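Local atomic coordinates of Non-reducing end beta-L-arabinofuranosidase (Bacteroides thetaiotaomicron, PDB entry 5MQO), a protein that probably hydrolyses glycosidic linkages in plant pectin as a glycoside hydrolase of family GH127 in a gut bacterium. Residues W51-F55 with E638-I642; I622-A626 with M694-R698; L645-L651 with K670-L676. One frame throughout, in Å; residues are numbered along the deposited sequence.

All three contacts are partly buried and reach one mixed sheet of the C-terminal region, but they differ in kind. Contact 1 brings a helix of the catalytic region to the start of strand 640-651 and buries little surface, through a few polar and charged side-chain atoms. Contacts 2 and 3 are strand pairings inside the sheet, parallel and antiparallel respectively, made of backbone hydrogen bonds with aliphatic packing; contact 3 also sets charged residues on its outer face. Contacts 1 and 3 share strand 640-651, with centres about 26 Å apart. Contacts 2 and 3, with centres about 10 Å apart, touch directly, Leu623 O lying 2.8 Å from Arg650 N in a probable hydrogen bond.

Contact 1. Residues W51-F55 with E638-I642; sequences WGERF and EGSSI
Glu53 and Ser640 carry most of this small interface, with Arg54 bracing the carboxylate from the helix side; the two segments bury 121 Å² in total. Ser640 OG donates a hydrogen bond to Glu53 OE2 at 2.4 Å, which is very short, and its length is doubtful. The Glu53 chain leaves the helix with CG anti to the backbone N (chi1 -169°) and continues extended, which carries its carboxylate across to the strand. Arg54 takes a different route: bends at chi2 and chi3 fold its chain until NH2 lies 2.8 Å from Glu53 OE2, forming a salt bridge within the helix. This hydrogen bond is fairly straight, 157° at the hydrogen. The carboxylate oxygen lies close to the guanidinium plane and is itself approached on its anti side. Glu53 OE2 takes one bond from Ser640 OG and one from Arg54 NH2. Replacing Arg54 by a leucine would probably leave Glu53 OE2 without its charge partner and the carboxylate freer to turn away from Ser640. Glu638 and Gly639, both with positive phi, form the short hairpin connection that presents Ser640, as in a type I' turn. The contact thus joins helix 50-69 of the GH127 catalytic region to the C-terminal region across 583 residues of sequence, the helix and strand segments running 147° apart. Around it, Arg54 NH1 bonds to Leu422 O, Trp51 stacks on Trp46, Phe55 packs against helix 102-117, and Ile642 rests on strands 631-637 and 670-678.

Contact 2. Residues I622-A626 with M694-R698; sequences ILIPA and MPLAR
The carbonyl oxygen of Ala697 is met twice by the opposite strand: Ala626 N donates to it at 2.9 Å, and Pro625 CA approaches it at 3.1 Å in a CA-H...O contact. It belongs to a parallel beta pairing in the mixed sheet of the C-terminal region, with Ile624 opposite Leu696 and Pro625 opposite Ala697. Two further bonds confirm the register. Ile624 N reaches Pro695 O at 2.9 Å with an almost straight hydrogen (178°), and Ala697 N donates to Ile624 O. Pro625 has no N-H to give, and the next donor along the chain is Ala626. Side chains close the pairing on both faces. Ile624 CG1, lying anti to the carbonyl carbon (chi1 -60°), passes 3.9 Å from Met694 SD; Val597 and Ile674 of strands 596-601 and 670-678 also touch Ile624, which is buried. On the Pro625 and Ala697 face, the side chain of Arg650 from strand 640-651 touches both residues. At the other end of the pairing the side chains of Leu623 and Pro695 cross at about a right angle, Leu623 CD2 standing 3.8 Å from Pro695 CB.

Contact 3. Residues L645-L651 with K670-L676; sequences LEGKARL and KTVDIRL
Lys670 O accepts the N-H of Leu651 at 3.1 Å, though this end of the pairing is loose. Thr671 follows, its CB 3.5 Å from CG of Lys648, whose chain, bent at chi2 and chi3, lies over the threonine. Val672 brings the first regular hydrogen-bonded pair of this antiparallel hairpin, opposite Ala649: Ala649 N donates to Val672 O at 2.8 Å, and Val672 N donates back to Ala649 O. Asp673 OD1 lies 3.1 Å from Lys648 NZ in a salt bridge whose geometry is uncertain, since OD1 is crowded in the model. Ile674 pairs with Gly647 in both directions, Ile674 N reaching Gly647 O at 3.0 Å with 171° at the hydrogen. Its CG2, anti to the carbonyl carbon, packs on Ala649 CB at 3.8 Å. Arg675 runs alongside Glu646, pointing the same way, their charged atoms not in contact. Leu676 completes the pairing with two bonds to Leu645, Leu676 N to Leu645 O at 2.8 Å. Alternation packs Leu645 and Leu676 against strands 596-601 and 604-609, and Ala649, Val672 and Ile674 against strand 622-625, with Glu646, Lys648, Asp673 and Arg675 opposite: an amphipathic strand pair within the sheet, apolar on one face and charged on the other.

Contact 1. Residues W51-F55 with E638-I642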
ATOM      1  N   TRP A  51       5.481  12.020   7.894  1.00 64.69           N
ATOM      2  CA  TRP A  51       4.935  10.804   8.512  1.00 62.13           C
ATOM      3  C   TRP A  51       4.778  10.902  10.018  1.00 60.90           C
ATOM      4  O   TRP A  51       3.852  10.317  10.582  1.00 60.38           O
ATOM      5  CB  TRP A  51       5.731   9.550   8.100  1.00 61.44           C
ATOM      6  CG  TRP A  51       5.401   9.065   6.684  1.00 59.70           C
ATOM      7  CD1 TRP A  51       6.205   9.118   5.583  1.00 58.63           C
ATOM      8  CD2 TRP A  51       4.172   8.476   6.251  1.00 58.12           C
ATOM      9  NE1 TRP A  51       5.554   8.597   4.489  1.00 57.57           N
ATOM     10  CE2 TRP A  51       4.306   8.197   4.866  1.00 56.77           C
ATOM     11  CE3 TRP A  51       2.980   8.140   6.899  1.00 56.59           C
ATOM     12  CZ2 TRP A  51       3.300   7.621   4.119  1.00 56.62           C
ATOM     13  CZ3 TRP A  51       1.966   7.560   6.151  1.00 58.73           C
ATOM     14  CH2 TRP A  51       2.132   7.303   4.769  1.00 58.35           C
ATOM     15  N   GLY A  52       5.680  11.625  10.669  1.00 61.69           N
ATOM     16  CA  GLY A  52       5.498  11.994  12.070  1.00 62.41           C
ATOM     17  C   GLY A  52       4.148  12.650  12.319  1.00 62.13           C
ATOM     18  O   GLY A  52       3.409  12.270  13.268  1.00 60.15           O
ATOM     19  N   GLU A  53       3.831  13.618  11.449  1.00 61.71           N
ATOM     20  CA  GLU A  53       2.568  14.360  11.510  1.00 61.59           C
ATOM     21  C   GLU A  53       1.361  13.442  11.280  1.00 62.37           C
ATOM     22  O   GLU A  53       0.430  13.425  12.098  1.00 67.46           O
ATOM     23  CB  GLU A  53       2.563  15.517  10.522  1.00 61.28           C
ATOM     24  CG  GLU A  53       1.409  16.487  10.704  1.00 62.50           C
ATOM     25  CD  GLU A  53       1.243  17.402   9.514  1.00 64.22           C
ATOM     26  OE1 GLU A  53       1.941  18.450   9.438  1.00 65.46           O
ATOM     27  OE2 GLU A  53       0.402  17.054   8.657  1.00 63.62           O
ATOM     28  N   ARG A  54       1.390  12.658  10.207  1.00 59.11           N
ATOM     29  CA  ARG A  54       0.362  11.648   9.978  1.00 57.80           C
ATOM     30  C   ARG A  54       0.235  10.655  11.158  1.00 58.89           C
ATOM     31  O   ARG A  54      -0.874  10.419  11.668  1.00 57.85           O
ATOM     32  CB  ARG A  54       0.648  10.905   8.676  1.00 57.99           C
ATOM     33  CG  ARG A  54       0.491  11.720   7.391  1.00 58.33           C
ATOM     34  CD  ARG A  54      -0.884  12.347   7.265  1.00 58.52           C
ATOM     35  NE  ARG A  54      -0.908  13.658   7.905  1.00 59.74           N
ATOM     36  CZ  ARG A  54      -1.998  14.293   8.336  1.00 60.94           C
ATOM     37  NH1 ARG A  54      -3.219  13.770   8.205  1.00 61.68           N
ATOM     38  NH2 ARG A  54      -1.858  15.492   8.896  1.00 61.23           N
ATOM     39  N   PHE A  55       1.365  10.103  11.612  1.00 60.04           N
ATOM     40  CA  PHE A  55       1.381   9.191  12.770  1.00 60.00           C
ATOM     41  C   PHE A  55       0.753   9.772  14.053  1.00 63.64           C
ATOM     42  O   PHE A  55       0.114   9.025  14.806  1.00 66.79           O
ATOM     43  CB  PHE A  55       2.791   8.682  13.057  1.00 57.54           C
ATOM     44  CG  PHE A  55       2.832   7.551  14.040  1.00 58.24           C
ATOM     45  CD1 PHE A  55       2.968   7.796  15.411  1.00 59.28           C
ATOM     46  CD2 PHE A  55       2.719   6.241  13.613  1.00 59.58           C
ATOM     47  CE1 PHE A  55       3.009   6.765  16.330  1.00 58.25           C
ATOM     48  CE2 PHE A  55       2.752   5.191  14.535  1.00 60.91           C
ATOM     49  CZ  PHE A  55       2.909   5.456  15.898  1.00 59.87           C
ATOM     50  N   GLU A 638      -6.582  21.388   6.550  1.00 70.69           N
ATOM     51  CA  GLU A 638      -6.819  20.788   7.854  1.00 72.62           C
ATOM     52  C   GLU A 638      -5.534  20.708   8.668  1.00 73.42           C
ATOM     53  O   GLU A 638      -5.171  19.627   9.131  1.00 76.35           O
ATOM     54  CB  GLU A 638      -7.431  19.403   7.706  1.00 73.69           C
ATOM     55  CG  GLU A 638      -8.755  19.387   6.952  1.00 76.20           C
ATOM     56  CD  GLU A 638      -9.975  19.558   7.837  1.00 76.06           C
ATOM     57  OE1 GLU A 638     -10.049  18.946   8.935  1.00 74.98           O
ATOM     58  OE2 GLU A 638     -10.876  20.295   7.394  1.00 77.27           O
ATOM     59  N   GLY A 639      -4.851  21.851   8.817  1.00 72.80           N
ATOM     60  CA  GLY A 639      -3.630  21.961   9.639  1.00 72.46           C
ATOM     61  C   GLY A 639      -2.399  21.158   9.226  1.00 70.72           C
ATOM     62  O   GLY A 639      -1.560  20.844  10.061  1.00 67.06           O
ATOM     63  N   SER A 640      -2.294  20.836   7.936  1.00 74.10           N
ATOM     64  CA  SER A 640      -1.185  20.032   7.381  1.00 75.60           C
ATOM     65  C   SER A 640      -0.510  20.848   6.286  1.00 73.53           C
ATOM     66  O   SER A 640      -1.201  21.421   5.429  1.00 70.54           O
ATOM     67  CB  SER A 640      -1.700  18.696   6.811  1.00 74.86           C
ATOM     68  OG  SER A 640      -0.646  17.766   6.622  1.00 72.47           O
ATOM     69  N   SER A 641       0.820  20.917   6.336  1.00 72.34           N
ATOM     70  CA  SER A 641       1.564  21.685   5.353  1.00 76.16           C
ATOM     71  C   SER A 641       1.843  20.788   4.168  1.00 72.90           C
ATOM     72  O   SER A 641       2.480  19.742   4.317  1.00 76.35           O
ATOM     73  CB  SER A 641       2.880  22.234   5.911  1.00 80.29           C
ATOM     74  OG  SER A 641       3.427  23.197   5.006  1.00 84.50           O
ATOM     75  N   ILE A 642       1.349  21.185   3.001  1.00 67.11           N
ATOM     76  CA  ILE A 642       1.524  20.411   1.787  1.00 64.86           C
ATOM     77  C   ILE A 642       2.134  21.335   0.716  1.00 63.40           C
ATOM     78  O   ILE A 642       1.951  22.564   0.763  1.00 66.86           O
ATOM     79  CB  ILE A 642       0.193  19.730   1.312  1.00 64.45           C
ATOM     80  CG1 ILE A 642      -0.718  20.730   0.590  1.00 68.70           C
ATOM     81  CG2 ILE A 642      -0.562  19.049   2.467  1.00 62.49           C
ATOM     82  CD1 ILE A 642      -1.897  20.123  -0.147  1.00 68.94           C
TER

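Contact 2. Residues I622-A626 with M694-R698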
ATOM      1  N   ILE A 622      -9.847  23.149 -18.473  1.00 58.60           N
ATOM      2  CA  ILE A 622      -8.445  23.402 -18.150  1.00 59.04           C
ATOM      3  C   ILE A 622      -7.517  22.547 -19.019  1.00 59.90           C
ATOM      4  O   ILE A 622      -7.640  21.330 -18.995  1.00 62.74           O
ATOM      5  CB  ILE A 622      -8.163  23.079 -16.675  1.00 60.12           C
ATOM      6  CG1 ILE A 622      -9.054  23.914 -15.733  1.00 61.45           C
ATOM      7  CG2 ILE A 622      -6.695  23.283 -16.350  1.00 61.46           C
ATOM      8  CD1 ILE A 622      -8.898  25.416 -15.878  1.00 62.82           C
ATOM      9  N   LEU A 623      -6.605  23.175 -19.781  1.00 59.07           N
ATOM     10  CA  LEU A 623      -5.554  22.457 -20.530  1.00 59.35           C
ATOM     11  C   LEU A 623      -4.180  22.756 -19.991  1.00 57.58           C
ATOM     12  O   LEU A 623      -3.844  23.909 -19.726  1.00 58.95           O
ATOM     13  CB  LEU A 623      -5.481  22.868 -21.985  1.00 62.65           C
ATOM     14  CG  LEU A 623      -6.733  23.296 -22.706  1.00 66.14           C
ATOM     15  CD1 LEU A 623      -6.312  23.789 -24.099  1.00 68.63           C
ATOM     16  CD2 LEU A 623      -7.729  22.142 -22.747  1.00 67.29           C
ATOM     17  N   ILE A 624      -3.362  21.728 -19.914  1.00 54.74           N
ATOM     18  CA  ILE A 624      -2.007  21.877 -19.441  1.00 54.80           C
ATOM     19  C   ILE A 624      -1.081  21.944 -20.667  1.00 54.93           C
ATOM     20  O   ILE A 624      -0.924  20.941 -21.354  1.00 57.15           O
ATOM     21  CB  ILE A 624      -1.636  20.684 -18.554  1.00 53.99           C
ATOM     22  CG1 ILE A 624      -2.571  20.597 -17.342  1.00 57.00           C
ATOM     23  CG2 ILE A 624      -0.186  20.764 -18.126  1.00 55.55           C
ATOM     24  CD1 ILE A 624      -2.664  21.871 -16.504  1.00 59.36           C
ATOM     25  N   PRO A 625      -0.465  23.112 -20.956  1.00 53.51           N
ATOM     26  CA  PRO A 625       0.541  23.086 -22.006  1.00 52.95           C
ATOM     27  C   PRO A 625       1.736  22.275 -21.558  1.00 52.54           C
ATOM     28  O   PRO A 625       2.060  22.287 -20.364  1.00 49.77           O
ATOM     29  CB  PRO A 625       0.922  24.557 -22.185  1.00 53.53           C
ATOM     30  CG  PRO A 625       0.524  25.215 -20.946  1.00 52.74           C
ATOM     31  CD  PRO A 625      -0.611  24.454 -20.370  1.00 53.40           C
ATOM     32  N   ALA A 626       2.383  21.584 -22.502  1.00 54.31           N
ATOM     33  CA  ALA A 626       3.508  20.643 -22.184  1.00 57.23           C
ATOM     34  C   ALA A 626       4.721  21.275 -21.510  1.00 58.95           C
ATOM     35  O   ALA A 626       5.385  20.626 -20.717  1.00 61.26           O
ATOM     36  CB  ALA A 626       3.954  19.906 -23.433  1.00 57.42           C
ATOM     37  N   MET A 694      -5.451  15.322 -17.080  1.00 50.55           N
ATOM     38  CA  MET A 694      -5.949  16.555 -17.697  1.00 50.80           C
ATOM     39  C   MET A 694      -5.537  16.620 -19.167  1.00 50.61           C
ATOM     40  O   MET A 694      -4.498  16.070 -19.556  1.00 51.52           O
ATOM     41  CB  MET A 694      -5.402  17.799 -16.983  1.00 51.67           C
ATOM     42  CG  MET A 694      -5.921  18.015 -15.574  1.00 53.05           C
ATOM     43  SD  MET A 694      -4.954  19.197 -14.578  1.00 58.23           S
ATOM     44  CE  MET A 694      -3.448  18.259 -14.292  1.00 56.67           C
ATOM     45  N   PRO A 695      -6.331  17.315 -19.987  1.00 49.55           N
ATOM     46  CA  PRO A 695      -5.925  17.566 -21.360  1.00 49.79           C
ATOM     47  C   PRO A 695      -4.550  18.210 -21.468  1.00 49.20           C
ATOM     48  O   PRO A 695      -4.241  19.126 -20.729  1.00 48.24           O
ATOM     49  CB  PRO A 695      -6.995  18.546 -21.876  1.00 50.14           C
ATOM     50  CG  PRO A 695      -8.186  18.306 -21.012  1.00 50.38           C
ATOM     51  CD  PRO A 695      -7.650  17.903 -19.676  1.00 50.06           C
ATOM     52  N   LEU A 696      -3.765  17.741 -22.427  1.00 52.46           N
ATOM     53  CA  LEU A 696      -2.421  18.234 -22.703  1.00 53.52           C
ATOM     54  C   LEU A 696      -2.395  19.014 -24.020  1.00 53.89           C
ATOM     55  O   LEU A 696      -2.879  18.515 -25.024  1.00 53.51           O
ATOM     56  CB  LEU A 696      -1.496  17.016 -22.802  1.00 54.12           C
ATOM     57  CG  LEU A 696      -0.013  17.214 -23.106  1.00 54.71           C
ATOM     58  CD1 LEU A 696       0.751  17.903 -21.972  1.00 54.25           C
ATOM     59  CD2 LEU A 696       0.598  15.860 -23.441  1.00 55.13           C
ATOM     60  N   ALA A 697      -1.818  20.214 -24.019  1.00 55.71           N
ATOM     61  CA  ALA A 697      -1.549  20.964 -25.252  1.00 59.30           C
ATOM     62  C   ALA A 697      -0.046  21.029 -25.502  1.00 64.18           C
ATOM     63  O   ALA A 697       0.658  21.729 -24.775  1.00 68.29           O
ATOM     64  CB  ALA A 697      -2.127  22.359 -25.143  1.00 59.75           C
ATOM     65  N   ARG A 698       0.433  20.346 -26.546  1.00 70.25           N
ATOM     66  CA  ARG A 698       1.878  20.061 -26.749  1.00 75.57           C
ATOM     67  C   ARG A 698       2.574  21.045 -27.689  1.00 73.53           C
ATOM     68  O   ARG A 698       2.012  21.389 -28.723  1.00 69.70           O
ATOM     69  CB  ARG A 698       2.050  18.655 -27.319  1.00 81.44           C
ATOM     70  CG  ARG A 698       1.235  17.596 -26.585  1.00 86.70           C
ATOM     71  CD  ARG A 698       1.408  16.189 -27.138  1.00 89.66           C
ATOM     72  NE  ARG A 698       2.787  15.716 -26.983  1.00 92.65           N
ATOM     73  CZ  ARG A 698       3.141  14.437 -26.929  1.00 94.97           C
ATOM     74  NH1 ARG A 698       2.229  13.468 -26.986  1.00 93.90           N
ATOM     75  NH2 ARG A 698       4.427  14.127 -26.794  1.00 99.28           N
TER

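Contact 3. Residues L645-L651 with K670-L676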
ATOM      1  N   LEU A 645       1.246  23.151  -6.312  1.00 56.87           N
ATOM      2  CA  LEU A 645       1.996  23.585  -7.478  1.00 58.67           C
ATOM      3  C   LEU A 645       1.111  24.618  -8.153  1.00 58.10           C
ATOM      4  O   LEU A 645      -0.068  24.358  -8.382  1.00 57.55           O
ATOM      5  CB  LEU A 645       2.309  22.399  -8.406  1.00 61.20           C
ATOM      6  CG  LEU A 645       3.049  21.200  -7.769  1.00 61.67           C
ATOM      7  CD1 LEU A 645       2.891  19.904  -8.585  1.00 62.15           C
ATOM      8  CD2 LEU A 645       4.512  21.535  -7.537  1.00 60.74           C
ATOM      9  N   GLU A 646       1.656  25.808  -8.395  1.00 59.85           N
ATOM     10  CA  GLU A 646       0.896  26.932  -8.946  1.00 61.04           C
ATOM     11  C   GLU A 646       1.431  27.247 -10.318  1.00 62.38           C
ATOM     12  O   GLU A 646       2.653  27.204 -10.541  1.00 63.66           O
ATOM     13  CB  GLU A 646       1.038  28.160  -8.069  1.00 63.19           C
ATOM     14  CG  GLU A 646       0.280  28.079  -6.751  1.00 64.68           C
ATOM     15  CD  GLU A 646       0.535  29.256  -5.816  1.00 66.19           C
ATOM     16  OE1 GLU A 646       1.250  30.236  -6.194  1.00 64.99           O
ATOM     17  OE2 GLU A 646       0.001  29.177  -4.688  1.00 67.73           O
ATOM     18  N   GLY A 647       0.519  27.559 -11.235  1.00 61.92           N
ATOM     19  CA  GLY A 647       0.892  27.890 -12.597  1.00 62.12           C
ATOM     20  C   GLY A 647      -0.274  28.364 -13.441  1.00 63.79           C
ATOM     21  O   GLY A 647      -1.430  28.456 -12.962  1.00 60.85           O
ATOM     22  N   LYS A 648       0.045  28.652 -14.702  1.00 65.49           N
ATOM     23  CA  LYS A 648      -0.900  29.215 -15.644  1.00 67.88           C
ATOM     24  C   LYS A 648      -1.245  28.168 -16.700  1.00 67.66           C
ATOM     25  O   LYS A 648      -0.422  27.823 -17.582  1.00 67.22           O
ATOM     26  CB  LYS A 648      -0.322  30.472 -16.287  1.00 71.95           C
ATOM     27  CG  LYS A 648      -1.321  31.197 -17.193  1.00 76.07           C
ATOM     28  CD  LYS A 648      -1.211  32.724 -17.085  1.00 78.90           C
ATOM     29  CE  LYS A 648      -1.890  33.201 -15.806  1.00 77.39           C
ATOM     30  NZ  LYS A 648      -1.467  34.532 -15.333  1.00 75.58           N
ATOM     31  N   ALA A 649      -2.468  27.651 -16.574  1.00 66.33           N
ATOM     32  CA  ALA A 649      -3.021  26.653 -17.483  1.00 64.89           C
ATOM     33  C   ALA A 649      -3.662  27.372 -18.663  1.00 61.29           C
ATOM     34  O   ALA A 649      -3.901  28.562 -18.585  1.00 62.24           O
ATOM     35  CB  ALA A 649      -4.055  25.833 -16.744  1.00 65.09           C
ATOM     36  N   ARG A 650      -3.937  26.676 -19.749  1.00 58.46           N
ATOM     37  CA  ARG A 650      -4.715  27.295 -20.830  1.00 61.56           C
ATOM     38  C   ARG A 650      -6.195  26.995 -20.622  1.00 60.90           C
ATOM     39  O   ARG A 650      -6.558  25.962 -20.072  1.00 64.85           O
ATOM     40  CB  ARG A 650      -4.210  26.840 -22.191  1.00 62.19           C
ATOM     41  CG  ARG A 650      -2.752  27.253 -22.418  1.00 63.66           C
ATOM     42  CD  ARG A 650      -2.154  26.786 -23.735  1.00 63.24           C
ATOM     43  NE  ARG A 650      -3.089  27.066 -24.825  1.00 63.95           N
ATOM     44  CZ  ARG A 650      -3.062  26.471 -26.013  1.00 62.96           C
ATOM     45  NH1 ARG A 650      -2.121  25.570 -26.309  1.00 62.05           N
ATOM     46  NH2 ARG A 650      -3.990  26.784 -26.914  1.00 62.46           N
ATOM     47  N   LEU A 651      -7.056  27.912 -21.012  1.00 60.13           N
ATOM     48  CA  LEU A 651      -8.477  27.757 -20.744  1.00 61.43           C
ATOM     49  C   LEU A 651      -9.220  27.607 -22.050  1.00 62.95           C
ATOM     50  O   LEU A 651      -9.047  28.431 -22.968  1.00 63.92           O
ATOM     51  CB  LEU A 651      -9.017  28.964 -19.987  1.00 61.24           C
ATOM     52  CG  LEU A 651     -10.517  28.956 -19.687  1.00 61.15           C
ATOM     53  CD1 LEU A 651     -10.819  27.906 -18.644  1.00 60.70           C
ATOM     54  CD2 LEU A 651     -11.009  30.321 -19.231  1.00 62.42           C
ATOM     55  N   LYS A 670      -7.362  31.728 -24.248  1.00 76.29           N
ATOM     56  CA  LYS A 670      -7.180  32.347 -22.906  1.00 78.42           C
ATOM     57  C   LYS A 670      -6.258  31.554 -21.951  1.00 74.40           C
ATOM     58  O   LYS A 670      -5.767  30.468 -22.297  1.00 74.08           O
ATOM     59  CB  LYS A 670      -8.541  32.564 -22.233  1.00 81.43           C
ATOM     60  CG  LYS A 670      -9.534  33.272 -23.117  1.00 86.48           C
ATOM     61  CD  LYS A 670     -10.851  33.533 -22.419  1.00 91.71           C
ATOM     62  CE  LYS A 670     -11.865  34.029 -23.451  1.00 97.68           C
ATOM     63  NZ  LYS A 670     -12.882  34.970 -22.896  1.00102.75           N
ATOM     64  N   THR A 671      -6.029  32.107 -20.756  1.00 69.89           N
ATOM     65  CA  THR A 671      -5.262  31.429 -19.698  1.00 67.81           C
ATOM     66  C   THR A 671      -5.923  31.578 -18.346  1.00 64.00           C
ATOM     67  O   THR A 671      -6.785  32.409 -18.160  1.00 64.46           O
ATOM     68  CB  THR A 671      -3.807  31.946 -19.585  1.00 68.76           C
ATOM     69  OG1 THR A 671      -3.791  33.361 -19.343  1.00 69.82           O
ATOM     70  CG2 THR A 671      -3.007  31.606 -20.845  1.00 67.13           C
ATOM     71  N   VAL A 672      -5.541  30.736 -17.406  1.00 62.03           N
ATOM     72  CA  VAL A 672      -6.108  30.817 -16.060  1.00 64.56           C
ATOM     73  C   VAL A 672      -5.159  30.218 -15.014  1.00 63.92           C
ATOM     74  O   VAL A 672      -4.428  29.264 -15.289  1.00 62.98           O
ATOM     75  CB  VAL A 672      -7.542  30.197 -15.970  1.00 64.85           C
ATOM     76  CG1 VAL A 672      -7.509  28.662 -16.061  1.00 64.44           C
ATOM     77  CG2 VAL A 672      -8.259  30.668 -14.702  1.00 64.39           C
ATOM     78  N   ASP A 673      -5.165  30.835 -13.837  1.00 65.34           N
ATOM     79  CA  ASP A 673      -4.343  30.411 -12.716  1.00 68.47           C
ATOM     80  C   ASP A 673      -5.025  29.161 -12.149  1.00 68.95           C
ATOM     81  O   ASP A 673      -6.250  29.166 -11.894  1.00 67.82           O
ATOM     82  CB  ASP A 673      -4.210  31.511 -11.615  1.00 68.79           C
ATOM     83  CG  ASP A 673      -3.386  32.766 -12.064  1.00 68.79           C
ATOM     84  OD1 ASP A 673      -2.965  32.859 -13.235  1.00 68.99           O
ATOM     85  OD2 ASP A 673      -3.176  33.682 -11.227  1.00 65.54           O
ATOM     86  N   ILE A 674      -4.229  28.095 -11.997  1.00 68.78           N
ATOM     87  CA  ILE A 674      -4.644  26.878 -11.307  1.00 65.73           C
ATOM     88  C   ILE A 674      -3.651  26.590 -10.202  1.00 65.50           C
ATOM     89  O   ILE A 674      -2.517  27.072 -10.202  1.00 64.20           O
ATOM     90  CB  ILE A 674      -4.736  25.653 -12.247  1.00 65.49           C
ATOM     91  CG1 ILE A 674      -3.375  25.296 -12.876  1.00 66.61           C
ATOM     92  CG2 ILE A 674      -5.748  25.903 -13.359  1.00 65.78           C
ATOM     93  CD1 ILE A 674      -3.340  23.903 -13.463  1.00 66.88           C
ATOM     94  N   ARG A 675      -4.095  25.776  -9.266  1.00 68.57           N
ATOM     95  CA  ARG A 675      -3.226  25.219  -8.262  1.00 68.91           C
ATOM     96  C   ARG A 675      -3.497  23.709  -8.169  1.00 67.69           C
ATOM     97  O   ARG A 675      -4.655  23.282  -8.037  1.00 69.80           O
ATOM     98  CB  ARG A 675      -3.488  25.950  -6.963  1.00 71.36           C
ATOM     99  CG  ARG A 675      -2.973  25.243  -5.750  1.00 74.18           C
ATOM    100  CD  ARG A 675      -2.887  26.155  -4.556  1.00 76.82           C
ATOM    101  NE  ARG A 675      -4.182  26.613  -4.062  1.00 76.75           N
ATOM    102  CZ  ARG A 675      -4.386  27.063  -2.823  1.00 80.38           C
ATOM    103  NH1 ARG A 675      -3.396  27.093  -1.920  1.00 80.52           N
ATOM    104  NH2 ARG A 675      -5.599  27.473  -2.471  1.00 81.82           N
ATOM    105  N   LEU A 676      -2.435  22.909  -8.274  1.00 65.58           N
ATOM    106  CA  LEU A 676      -2.523  21.448  -8.081  1.00 63.20           C
ATOM    107  C   LEU A 676      -2.178  21.078  -6.648  1.00 62.50           C
ATOM    108  O   LEU A 676      -1.292  21.688  -6.056  1.00 62.94           O
ATOM    109  CB  LEU A 676      -1.588  20.732  -9.043  1.00 60.63           C
ATOM    110  CG  LEU A 676      -1.810  21.072 -10.526  1.00 61.16           C
ATOM    111  CD1 LEU A 676      -0.939  20.215 -11.445  1.00 60.84           C
ATOM    112  CD2 LEU A 676      -3.267  20.896 -10.914  1.00 62.07           C
TER